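Local coordinates for protein gene product PA4716 (Pseudomonas aeruginosa, PDB 1U0K) that is of unknown function but, as a member of the PhzF family, may act as an isomerase or epimerase, at residues M122-A127 with G266-G271; A238-P243 with V260-D265; L164-L169 with G222-P227. All coordinates share one frame; numbering follows the deposited sequence.

Interaction 1 of 3, residues M122-A127 with G266-G271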
HETATM    1  N   MSE A 122       4.726  12.939  21.871  1.00 17.76           N
HETATM    2  CA  MSE A 122       4.138  11.962  22.765  1.00 18.74           C
HETATM    3  C   MSE A 122       5.153  11.506  23.805  1.00 19.17           C
HETATM    4  O   MSE A 122       6.354  11.518  23.543  1.00 18.97           O
HETATM    5  CB  MSE A 122       3.641  10.761  21.973  1.00 19.54           C
HETATM    6  CG  MSE A 122       4.741   9.923  21.348  1.00 20.71           C
HETATM    7 SE   MSE A 122       4.029   8.714  20.010  1.00 28.80          SE
HETATM    8  CE  MSE A 122       3.445   7.448  21.080  1.00 24.91           C
ATOM      9  N   ASP A 123       4.646  11.117  24.972  1.00 19.59           N
ATOM     10  CA  ASP A 123       5.436  10.499  26.033  1.00 20.47           C
ATOM     11  C   ASP A 123       5.208   8.993  25.999  1.00 20.48           C
ATOM     12  O   ASP A 123       4.128   8.503  26.324  1.00 20.49           O
ATOM     13  CB  ASP A 123       5.026  11.080  27.391  1.00 20.71           C
ATOM     14  CG  ASP A 123       5.901  10.586  28.542  1.00 23.34           C
ATOM     15  OD1 ASP A 123       6.962   9.965  28.297  1.00 26.35           O
ATOM     16  OD2 ASP A 123       5.600  10.786  29.738  1.00 25.60           O
ATOM     17  N   GLN A 124       6.232   8.259  25.569  1.00 21.48           N
ATOM     18  CA  GLN A 124       6.151   6.808  25.457  1.00 22.04           C
ATOM     19  C   GLN A 124       6.484   6.062  26.753  1.00 23.02           C
ATOM     20  O   GLN A 124       6.403   4.837  26.803  1.00 23.29           O
ATOM     21  CB  GLN A 124       7.067   6.322  24.336  1.00 21.95           C
ATOM     22  CG  GLN A 124       6.700   6.908  22.972  1.00 22.09           C
ATOM     23  CD  GLN A 124       7.291   6.132  21.813  1.00 23.76           C
ATOM     24  OE1 GLN A 124       8.182   5.306  21.994  1.00 22.51           O
ATOM     25  NE2 GLN A 124       6.797   6.396  20.620  1.00 20.78           N
ATOM     26  N   GLY A 125       6.845   6.799  27.799  1.00 24.08           N
ATOM     27  CA  GLY A 125       7.236   6.190  29.059  1.00 24.55           C
ATOM     28  C   GLY A 125       8.646   5.649  28.963  1.00 25.25           C
ATOM     29  O   GLY A 125       9.362   5.922  28.002  1.00 25.24           O
ATOM     30  N   ARG A 126       9.071   4.890  29.964  1.00 25.80           N
ATOM     31  CA  ARG A 126      10.425   4.352  29.936  1.00 26.54           C
ATOM     32  C   ARG A 126      10.465   3.070  29.130  1.00 25.68           C
ATOM     33  O   ARG A 126       9.531   2.276  29.147  1.00 25.92           O
ATOM     34  CB  ARG A 126      10.998   4.144  31.337  1.00 27.23           C
ATOM     35  CG  ARG A 126      10.316   3.130  32.213  1.00 30.01           C
ATOM     36  CD  ARG A 126      10.854   3.170  33.642  1.00 32.98           C
ATOM     37  NE  ARG A 126      10.782   4.513  34.236  1.00 34.13           N
ATOM     38  CZ  ARG A 126       9.675   5.092  34.714  1.00 36.31           C
ATOM     39  NH1 ARG A 126       8.499   4.466  34.686  1.00 37.46           N
ATOM     40  NH2 ARG A 126       9.741   6.321  35.214  1.00 36.92           N
ATOM     41  N   ALA A 127      11.559   2.900  28.408  1.00 25.42           N
ATOM     42  CA  ALA A 127      11.751   1.731  27.577  1.00 25.32           C
ATOM     43  C   ALA A 127      12.089   0.540  28.453  1.00 25.31           C
ATOM     44  O   ALA A 127      12.776   0.681  29.467  1.00 25.40           O
ATOM     45  CB  ALA A 127      12.852   1.983  26.572  1.00 25.27           C
ATOM     46  N   GLY A 266      13.781   8.300  32.717  1.00 33.52           N
ATOM     47  CA  GLY A 266      13.816   7.171  31.805  1.00 32.82           C
ATOM     48  C   GLY A 266      12.876   7.426  30.638  1.00 31.97           C
ATOM     49  O   GLY A 266      13.062   6.870  29.554  1.00 32.13           O
ATOM     50  N   SER A 267      11.890   8.294  30.862  1.00 30.78           N
ATOM     51  CA  SER A 267      10.812   8.542  29.906  1.00 30.08           C
ATOM     52  C   SER A 267      11.347   9.007  28.557  1.00 28.72           C
ATOM     53  O   SER A 267      12.193   9.890  28.490  1.00 28.35           O
ATOM     54  CB  SER A 267       9.848   9.597  30.461  1.00 30.03           C
ATOM     55  OG  SER A 267       9.217   9.140  31.643  1.00 31.90           O
ATOM     56  N   VAL A 268      10.850   8.419  27.476  1.00 27.62           N
ATOM     57  CA  VAL A 268      11.287   8.827  26.145  1.00 26.71           C
ATOM     58  C   VAL A 268      10.136   9.544  25.455  1.00 25.34           C
ATOM     59  O   VAL A 268       9.006   9.078  25.480  1.00 25.02           O
ATOM     60  CB  VAL A 268      11.798   7.642  25.281  1.00 27.00           C
ATOM     61  CG1 VAL A 268      10.835   6.461  25.310  1.00 27.63           C
ATOM     62  CG2 VAL A 268      12.071   8.095  23.855  1.00 27.39           C
ATOM     63  N   ARG A 269      10.432  10.691  24.875  1.00 24.22           N
ATOM     64  CA  ARG A 269       9.432  11.440  24.140  1.00 23.67           C
ATOM     65  C   ARG A 269       9.799  11.449  22.664  1.00 22.00           C
ATOM     66  O   ARG A 269      10.963  11.615  22.302  1.00 21.96           O
ATOM     67  CB  ARG A 269       9.312  12.847  24.702  1.00 24.30           C
ATOM     68  CG  ARG A 269       8.595  12.895  26.049  1.00 27.22           C
ATOM     69  CD  ARG A 269       8.620  14.259  26.728  1.00 30.83           C
ATOM     70  NE  ARG A 269       7.647  14.354  27.817  1.00 34.38           N
ATOM     71  CZ  ARG A 269       7.178  15.499  28.328  1.00 38.08           C
ATOM     72  NH1 ARG A 269       7.584  16.684  27.859  1.00 39.53           N
ATOM     73  NH2 ARG A 269       6.293  15.464  29.320  1.00 38.95           N
ATOM     74  N   VAL A 270       8.799  11.233  21.813  1.00 19.85           N
ATOM     75  CA  VAL A 270       9.004  11.230  20.370  1.00 18.31           C
ATOM     76  C   VAL A 270       8.093  12.285  19.739  1.00 17.36           C
ATOM     77  O   VAL A 270       6.924  12.370  20.079  1.00 16.80           O
ATOM     78  CB  VAL A 270       8.701   9.844  19.766  1.00 17.81           C
ATOM     79  CG1 VAL A 270       8.957   9.835  18.259  1.00 16.97           C
ATOM     80  CG2 VAL A 270       9.512   8.741  20.465  1.00 18.18           C
ATOM     81  N   GLY A 271       8.634  13.099  18.845  1.00 16.40           N
ATOM     82  CA  GLY A 271       7.862  14.161  18.217  1.00 16.12           C
ATOM     83  C   GLY A 271       8.208  14.384  16.764  1.00 15.65           C
ATOM     84  O   GLY A 271       9.218  13.904  16.257  1.00 15.54           O
TER
HETATM   85  O   HOH W   1       6.723   9.719  31.825  1.00 43.28           O
HETATM   86  O   HOH W   2      14.278   4.533  28.975  1.00 40.87           O
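M122 and V270 face each other in an antiparallel strand pair, the axes of 122-126 and 267-271 running 158° apart with a closest approach of 4.3 Å. Two backbone bonds tie these residues, M122 N to V270 O at 2.9 Å and V270 N to M122 O at 3.0 Å, and D123 with R269 makes the following non-hydrogen-bonded pair. The regular exchange then breaks. V268 O accepts from Q124 N at 2.9 Å, whereas V268 N gives its hydrogen to G125 O, approaching from 50° above that carbonyl plane. Two residues, Q124 and G125, thus lie opposite one: a beta bulge, with G125, its second residue, at positive phi. D123 supports it from within its own strand. Its CG stands anti to the backbone N (chi1 -174°), and OD1 accepts from G125 N at 3.2 Å, the N-H arriving above the carboxylate plane. The other oxygen, OD2, reaches S267 OG through one shared water. Q124 passes its amide across V270, NE2 lying 3.6 Å from CG2; T162 OG1 bonds to OE1, and NE2 itself donates to G222 O. V268 CG1 presses close to G125 O, at 3.1 Å. M122, a selenomethionine here, packs on helix 78-90, while Q124, V268 and V270 meet helix 222-234. The bulge and its Asx turn belong to a PhzF-family protein, whose clan has the diaminopimelate epimerase fold.

Interaction 2 of 3, residues A238-P243 with V260-D265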
ATOM      1  N   ALA A 238      24.213   8.568  23.062  1.00 27.57           N
ATOM      2  CA  ALA A 238      23.533   9.860  23.018  1.00 28.08           C
ATOM      3  C   ALA A 238      23.309  10.393  24.437  1.00 28.49           C
ATOM      4  O   ALA A 238      23.218   9.629  25.401  1.00 28.47           O
ATOM      5  CB  ALA A 238      22.200   9.746  22.267  1.00 27.85           C
ATOM      6  N   ALA A 239      23.208  11.714  24.557  1.00 29.56           N
ATOM      7  CA  ALA A 239      23.067  12.365  25.857  1.00 30.32           C
ATOM      8  C   ALA A 239      21.641  12.307  26.399  1.00 31.16           C
ATOM      9  O   ALA A 239      20.675  12.506  25.654  1.00 31.14           O
ATOM     10  CB  ALA A 239      23.528  13.814  25.759  1.00 30.49           C
ATOM     11  N   ARG A 240      21.517  12.017  27.693  1.00 31.99           N
ATOM     12  CA  ARG A 240      20.259  12.175  28.416  1.00 32.84           C
ATOM     13  C   ARG A 240      19.901  13.646  28.502  1.00 32.98           C
ATOM     14  O   ARG A 240      20.776  14.483  28.707  1.00 33.25           O
ATOM     15  CB  ARG A 240      20.382  11.657  29.847  1.00 33.19           C
ATOM     16  CG  ARG A 240      20.418  10.182  29.961  1.00 35.20           C
ATOM     17  CD  ARG A 240      20.596   9.672  31.363  1.00 37.16           C
ATOM     18  NE  ARG A 240      20.504   8.216  31.403  1.00 38.86           N
ATOM     19  CZ  ARG A 240      19.379   7.517  31.301  1.00 39.98           C
ATOM     20  NH1 ARG A 240      18.199   8.120  31.158  1.00 40.25           N
ATOM     21  NH2 ARG A 240      19.430   6.193  31.352  1.00 40.94           N
ATOM     22  N   GLY A 241      18.616  13.947  28.357  1.00 33.06           N
ATOM     23  CA  GLY A 241      18.095  15.279  28.596  1.00 33.11           C
ATOM     24  C   GLY A 241      18.359  16.277  27.485  1.00 33.29           C
ATOM     25  O   GLY A 241      18.183  17.482  27.680  1.00 33.62           O
ATOM     26  N   GLU A 242      18.782  15.792  26.323  1.00 33.18           N
ATOM     27  CA  GLU A 242      19.046  16.662  25.181  1.00 33.03           C
ATOM     28  C   GLU A 242      18.250  16.208  23.962  1.00 32.23           C
ATOM     29  O   GLU A 242      18.062  15.005  23.753  1.00 31.87           O
ATOM     30  CB  GLU A 242      20.545  16.684  24.866  1.00 33.49           C
ATOM     31  CG  GLU A 242      21.412  16.835  26.110  1.00 35.64           C
ATOM     32  CD  GLU A 242      22.756  17.469  25.823  1.00 38.25           C
ATOM     33  OE1 GLU A 242      23.486  16.944  24.954  1.00 40.65           O
ATOM     34  OE2 GLU A 242      23.084  18.489  26.472  1.00 41.11           O
ATOM     35  N   PRO A 243      17.771  17.165  23.165  1.00 31.04           N
ATOM     36  CA  PRO A 243      17.059  16.834  21.929  1.00 30.27           C
ATOM     37  C   PRO A 243      18.018  16.333  20.865  1.00 29.09           C
ATOM     38  O   PRO A 243      19.047  16.962  20.612  1.00 29.54           O
ATOM     39  CB  PRO A 243      16.438  18.173  21.503  1.00 30.25           C
ATOM     40  CG  PRO A 243      17.291  19.228  22.137  1.00 30.81           C
ATOM     41  CD  PRO A 243      17.855  18.621  23.382  1.00 31.13           C
ATOM     42  N   VAL A 260      13.605  12.985  19.186  1.00 21.49           N
ATOM     43  CA  VAL A 260      13.566  12.088  20.334  1.00 22.43           C
ATOM     44  C   VAL A 260      14.304  12.695  21.522  1.00 23.41           C
ATOM     45  O   VAL A 260      15.153  13.556  21.353  1.00 23.41           O
ATOM     46  CB  VAL A 260      14.168  10.706  19.998  1.00 22.21           C
ATOM     47  CG1 VAL A 260      13.299   9.982  18.972  1.00 21.99           C
ATOM     48  CG2 VAL A 260      15.610  10.826  19.483  1.00 21.95           C
ATOM     49  N   GLN A 261      13.949  12.241  22.717  1.00 25.18           N
ATOM     50  CA  GLN A 261      14.644  12.642  23.939  1.00 26.52           C
ATOM     51  C   GLN A 261      14.352  11.665  25.066  1.00 27.19           C
ATOM     52  O   GLN A 261      13.238  11.158  25.188  1.00 27.04           O
ATOM     53  CB  GLN A 261      14.242  14.059  24.351  1.00 26.96           C
ATOM     54  CG  GLN A 261      12.782  14.196  24.733  1.00 29.26           C
ATOM     55  CD  GLN A 261      12.354  15.632  24.887  1.00 31.75           C
ATOM     56  OE1 GLN A 261      12.634  16.261  25.911  1.00 34.84           O
ATOM     57  NE2 GLN A 261      11.663  16.163  23.876  1.00 32.92           N
ATOM     58  N   VAL A 262      15.368  11.385  25.878  1.00 27.87           N
ATOM     59  CA  VAL A 262      15.217  10.542  27.055  1.00 28.72           C
ATOM     60  C   VAL A 262      15.437  11.430  28.280  1.00 29.28           C
ATOM     61  O   VAL A 262      16.440  12.128  28.362  1.00 29.48           O
ATOM     62  CB  VAL A 262      16.238   9.381  27.050  1.00 28.80           C
ATOM     63  CG1 VAL A 262      16.043   8.479  28.268  1.00 29.18           C
ATOM     64  CG2 VAL A 262      16.129   8.579  25.752  1.00 29.32           C
ATOM     65  N   ALA A 263      14.491  11.412  29.209  1.00 30.36           N
ATOM     66  CA  ALA A 263      14.565  12.231  30.418  1.00 31.33           C
ATOM     67  C   ALA A 263      15.413  11.533  31.481  1.00 32.26           C
ATOM     68  O   ALA A 263      15.917  10.428  31.263  1.00 32.59           O
ATOM     69  CB  ALA A 263      13.168  12.500  30.951  1.00 31.30           C
ATOM     70  N   THR A 264      15.555  12.177  32.638  1.00 33.23           N
ATOM     71  CA  THR A 264      16.254  11.573  33.773  1.00 33.91           C
ATOM     72  C   THR A 264      15.426  10.420  34.355  1.00 34.24           C
ATOM     73  O   THR A 264      15.976   9.449  34.878  1.00 34.64           O
ATOM     74  CB  THR A 264      16.553  12.635  34.860  1.00 33.99           C
ATOM     75  OG1 THR A 264      17.219  13.764  34.273  1.00 34.03           O
ATOM     76  CG2 THR A 264      17.558  12.111  35.881  1.00 34.08           C
ATOM     77  N   ASP A 265      14.106  10.528  34.221  1.00 34.64           N
ATOM     78  CA  ASP A 265      13.162   9.527  34.723  1.00 34.87           C
ATOM     79  C   ASP A 265      13.301   8.212  33.955  1.00 34.39           C
ATOM     80  O   ASP A 265      12.957   7.148  34.464  1.00 34.71           O
ATOM     81  CB  ASP A 265      11.697  10.000  34.583  1.00 35.36           C
ATOM     82  CG  ASP A 265      11.533  11.526  34.644  1.00 36.96           C
ATOM     83  OD1 ASP A 265      10.428  12.003  34.299  1.00 39.67           O
ATOM     84  OD2 ASP A 265      12.426  12.329  35.009  1.00 38.50           O
TER
HETATM   85  O   HOH W   3      18.056  12.662  25.242  1.00 25.48           O
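A type II beta turn from A239 to E242 sets R240 and G241 at its two corners and presses them against the end of strand 256-262. G241 N donates to V262 O at 2.8 Å, nearly along the C=O axis of V262. The positive phi of G241, 77°, is what the second corner of a type II turn requires. V262 N is served indirectly: a water accepts from it at 3.0 Å and donates to both A239 O and E242 O, so that one molecule ties the two ends of the turn to the strand. The turn lies in the loop between helix 222-234 and strand 244-248, and that strand pairs antiparallel with 256-262; the contact therefore prolongs the strand pairing with a loop in place of a strand. The R240 chain extends from CG to NE and then turns at chi4, -75°, which sets CZ. A263 O sits at the edge of the guanidinium, near its plane, 3.2 Å from NH1, but the bond is bent to 123° and weak. The same NH1 lies 3.6 Å from V262 CG1, the two side chains meeting at an angle. Both R240 and V262 also touch V233 of helix 222-234. Further along, P243 CA passes 3.8 Å from V260 O, while V260, whose side chain points away from the turn at its first bond, packs on A229 of that helix and on F244 and L246 of strand 244-248.

Interaction 3 of 3, residues L164-L169 with G222-P227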
ATOM      1  N   LEU A 164       5.651  -2.060  21.644  1.00 22.84           N
ATOM      2  CA  LEU A 164       5.901  -3.033  20.596  1.00 22.24           C
ATOM      3  C   LEU A 164       7.404  -3.346  20.588  1.00 21.42           C
ATOM      4  O   LEU A 164       8.201  -2.485  20.230  1.00 21.68           O
ATOM      5  CB  LEU A 164       5.462  -2.453  19.245  1.00 22.26           C
ATOM      6  CG  LEU A 164       5.582  -3.330  17.998  1.00 22.79           C
ATOM      7  CD1 LEU A 164       4.760  -4.604  18.111  1.00 23.36           C
ATOM      8  CD2 LEU A 164       5.169  -2.523  16.779  1.00 23.24           C
ATOM      9  N   PRO A 165       7.786  -4.554  20.990  1.00 20.74           N
ATOM     10  CA  PRO A 165       9.215  -4.898  21.104  1.00 20.00           C
ATOM     11  C   PRO A 165       9.933  -5.085  19.768  1.00 19.67           C
ATOM     12  O   PRO A 165       9.516  -5.887  18.932  1.00 19.10           O
ATOM     13  CB  PRO A 165       9.198  -6.209  21.895  1.00 19.94           C
ATOM     14  CG  PRO A 165       7.862  -6.817  21.624  1.00 21.06           C
ATOM     15  CD  PRO A 165       6.924  -5.684  21.376  1.00 20.65           C
ATOM     16  N   TYR A 166      11.022  -4.342  19.588  1.00 18.84           N
ATOM     17  CA  TYR A 166      11.900  -4.486  18.436  1.00 18.60           C
ATOM     18  C   TYR A 166      13.206  -5.114  18.867  1.00 18.30           C
ATOM     19  O   TYR A 166      13.733  -4.767  19.905  1.00 18.73           O
ATOM     20  CB  TYR A 166      12.214  -3.124  17.832  1.00 18.46           C
ATOM     21  CG  TYR A 166      11.045  -2.491  17.124  1.00 19.12           C
ATOM     22  CD1 TYR A 166      10.099  -1.760  17.832  1.00 19.98           C
ATOM     23  CD2 TYR A 166      10.882  -2.636  15.752  1.00 19.67           C
ATOM     24  CE1 TYR A 166       9.020  -1.169  17.188  1.00 20.46           C
ATOM     25  CE2 TYR A 166       9.802  -2.049  15.095  1.00 19.86           C
ATOM     26  CZ  TYR A 166       8.877  -1.325  15.822  1.00 20.53           C
ATOM     27  OH  TYR A 166       7.804  -0.748  15.182  1.00 20.58           O
ATOM     28  N   LEU A 167      13.715  -6.040  18.071  1.00 17.77           N
ATOM     29  CA  LEU A 167      15.119  -6.426  18.161  1.00 17.88           C
ATOM     30  C   LEU A 167      15.887  -5.336  17.432  1.00 17.30           C
ATOM     31  O   LEU A 167      15.779  -5.199  16.228  1.00 16.59           O
ATOM     32  CB  LEU A 167      15.342  -7.780  17.483  1.00 18.11           C
ATOM     33  CG  LEU A 167      16.528  -8.686  17.854  1.00 20.72           C
ATOM     34  CD1 LEU A 167      17.105  -9.365  16.609  1.00 21.14           C
ATOM     35  CD2 LEU A 167      17.609  -7.993  18.679  1.00 21.46           C
ATOM     36  N   LEU A 168      16.634  -4.528  18.179  1.00 17.22           N
ATOM     37  CA  LEU A 168      17.517  -3.539  17.589  1.00 17.47           C
ATOM     38  C   LEU A 168      18.822  -4.244  17.224  1.00 18.31           C
ATOM     39  O   LEU A 168      19.439  -4.887  18.072  1.00 18.46           O
ATOM     40  CB  LEU A 168      17.771  -2.389  18.564  1.00 17.40           C
ATOM     41  CG  LEU A 168      16.534  -1.703  19.149  1.00 17.32           C
ATOM     42  CD1 LEU A 168      16.952  -0.529  20.014  1.00 17.57           C
ATOM     43  CD2 LEU A 168      15.581  -1.241  18.042  1.00 18.78           C
ATOM     44  N   LEU A 169      19.189  -4.158  15.948  1.00 18.76           N
ATOM     45  CA  LEU A 169      20.348  -4.855  15.403  1.00 20.19           C
ATOM     46  C   LEU A 169      21.347  -3.831  14.891  1.00 20.91           C
ATOM     47  O   LEU A 169      21.216  -3.370  13.769  1.00 20.77           O
ATOM     48  CB  LEU A 169      19.913  -5.769  14.254  1.00 20.16           C
ATOM     49  CG  LEU A 169      20.959  -6.791  13.809  1.00 21.09           C
ATOM     50  CD1 LEU A 169      21.177  -7.846  14.882  1.00 21.04           C
ATOM     51  CD2 LEU A 169      20.552  -7.423  12.494  1.00 21.84           C
ATOM     52  N   GLY A 222       7.555   5.488  14.525  1.00 19.27           N
ATOM     53  CA  GLY A 222       7.502   6.087  15.849  1.00 19.47           C
ATOM     54  C   GLY A 222       7.585   5.072  16.978  1.00 19.49           C
ATOM     55  O   GLY A 222       8.092   5.384  18.065  1.00 19.67           O
ATOM     56  N   SER A 223       7.102   3.857  16.726  1.00 19.20           N
ATOM     57  CA  SER A 223       7.090   2.806  17.742  1.00 19.58           C
ATOM     58  C   SER A 223       8.499   2.253  17.998  1.00 19.45           C
ATOM     59  O   SER A 223       8.748   1.693  19.070  1.00 19.48           O
ATOM     60  CB  SER A 223       6.115   1.679  17.380  1.00 20.12           C
ATOM     61  OG  SER A 223       6.351   1.165  16.079  1.00 21.40           O
ATOM     62  N   ALA A 224       9.388   2.404  17.015  1.00 19.27           N
ATOM     63  CA  ALA A 224      10.809   2.026  17.147  1.00 19.21           C
ATOM     64  C   ALA A 224      11.679   3.198  17.589  1.00 19.39           C
ATOM     65  O   ALA A 224      12.757   2.992  18.153  1.00 19.15           O
ATOM     66  CB  ALA A 224      11.343   1.476  15.829  1.00 18.98           C
ATOM     67  N   ALA A 225      11.224   4.421  17.336  1.00 19.09           N
ATOM     68  CA  ALA A 225      11.993   5.615  17.645  1.00 18.82           C
ATOM     69  C   ALA A 225      12.253   5.733  19.141  1.00 19.01           C
ATOM     70  O   ALA A 225      13.346   6.125  19.551  1.00 18.72           O
ATOM     71  CB  ALA A 225      11.269   6.856  17.130  1.00 19.19           C
ATOM     72  N   GLY A 226      11.251   5.402  19.948  1.00 18.66           N
ATOM     73  CA  GLY A 226      11.394   5.418  21.390  1.00 18.54           C
ATOM     74  C   GLY A 226      12.475   4.455  21.848  1.00 18.72           C
ATOM     75  O   GLY A 226      13.452   4.890  22.455  1.00 18.25           O
ATOM     76  N   PRO A 227      12.301   3.163  21.581  1.00 18.68           N
ATOM     77  CA  PRO A 227      13.320   2.153  21.896  1.00 18.55           C
ATOM     78  C   PRO A 227      14.711   2.513  21.410  1.00 18.66           C
ATOM     79  O   PRO A 227      15.671   2.305  22.154  1.00 18.73           O
ATOM     80  CB  PRO A 227      12.801   0.912  21.174  1.00 18.51           C
ATOM     81  CG  PRO A 227      11.318   1.080  21.217  1.00 18.70           C
ATOM     82  CD  PRO A 227      11.088   2.543  21.016  1.00 18.65           C
TER
HETATM   83  O   HOH W   4       8.068  -0.019  21.125  1.00 20.25           O
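Y166 and S223 meet through their hydroxyls, OH and OG being 2.6 Å apart in a hydrogen bond whose donor may be either group. S223 OG lies at the edge of the tyrosine ring, in its plane. A first torsion of 53° puts OG between the backbone N and the carbonyl carbon of its own residue. The next residue of the helix takes a face of the same ring: A224 CB stands over the centre, 3.7 Å from the centroid and only 11° off the normal, a CH-pi contact. Y166 is therefore gripped by consecutive helix residues in two ways, polar at the hydroxyl and apolar over the face. Beside the hydroxyl pair, L164 CD2 comes 3.9 Å from S223 OG. A turn further along the helix, L168 CD1 reaches P227 O at 3.8 Å.

A water joins the backbones, donating to L164 O at 2.6 Å and to S223 O at 2.8 Å. The helix offers an explanation: four residues after S223 comes P227, whose nitrogen has no hydrogen to give, and the helix is kinked there. The water takes the place of the donor that P227 N cannot provide.

Further out, F196 and T221 touch Y166, and Y198 packs on both A224 and L168. H77 ND1 makes a weak bond with G222 N at the start of the helix. The S223 side chain is about 6 Å from that of E48, the predicted active-site residue. The hydroxyl pair thus links Y166 to the start of helix 222-234, close to that residue; its short bond satisfies two buried polar atoms against each other, with L164 CD2 beside OG.

Helix 222-234 connects all three contacts: interaction 3 contains its first turns, and side chains of interactions 1 and 2 pack on it. Interaction 3 is wholly buried and relies on a hydroxyl pair and a ring face, with a water between backbones, whereas interaction 2, farthest from the chain centre, relies on one backbone bond, a bridging water and one weak arginine bond. Interaction 1 is intermediate, with buried side chains toward the helices and charged ones toward the outside. Strand 267-282 joins interactions 1 and 2, R269 N probably bonding to Q261 O of the neighbouring strand. Q124 of interaction 1 in turn reaches G222 O in interaction 3. Interactions 2 and 3 barely touch, V260 CG1 lying 3.9 Å from A225 O.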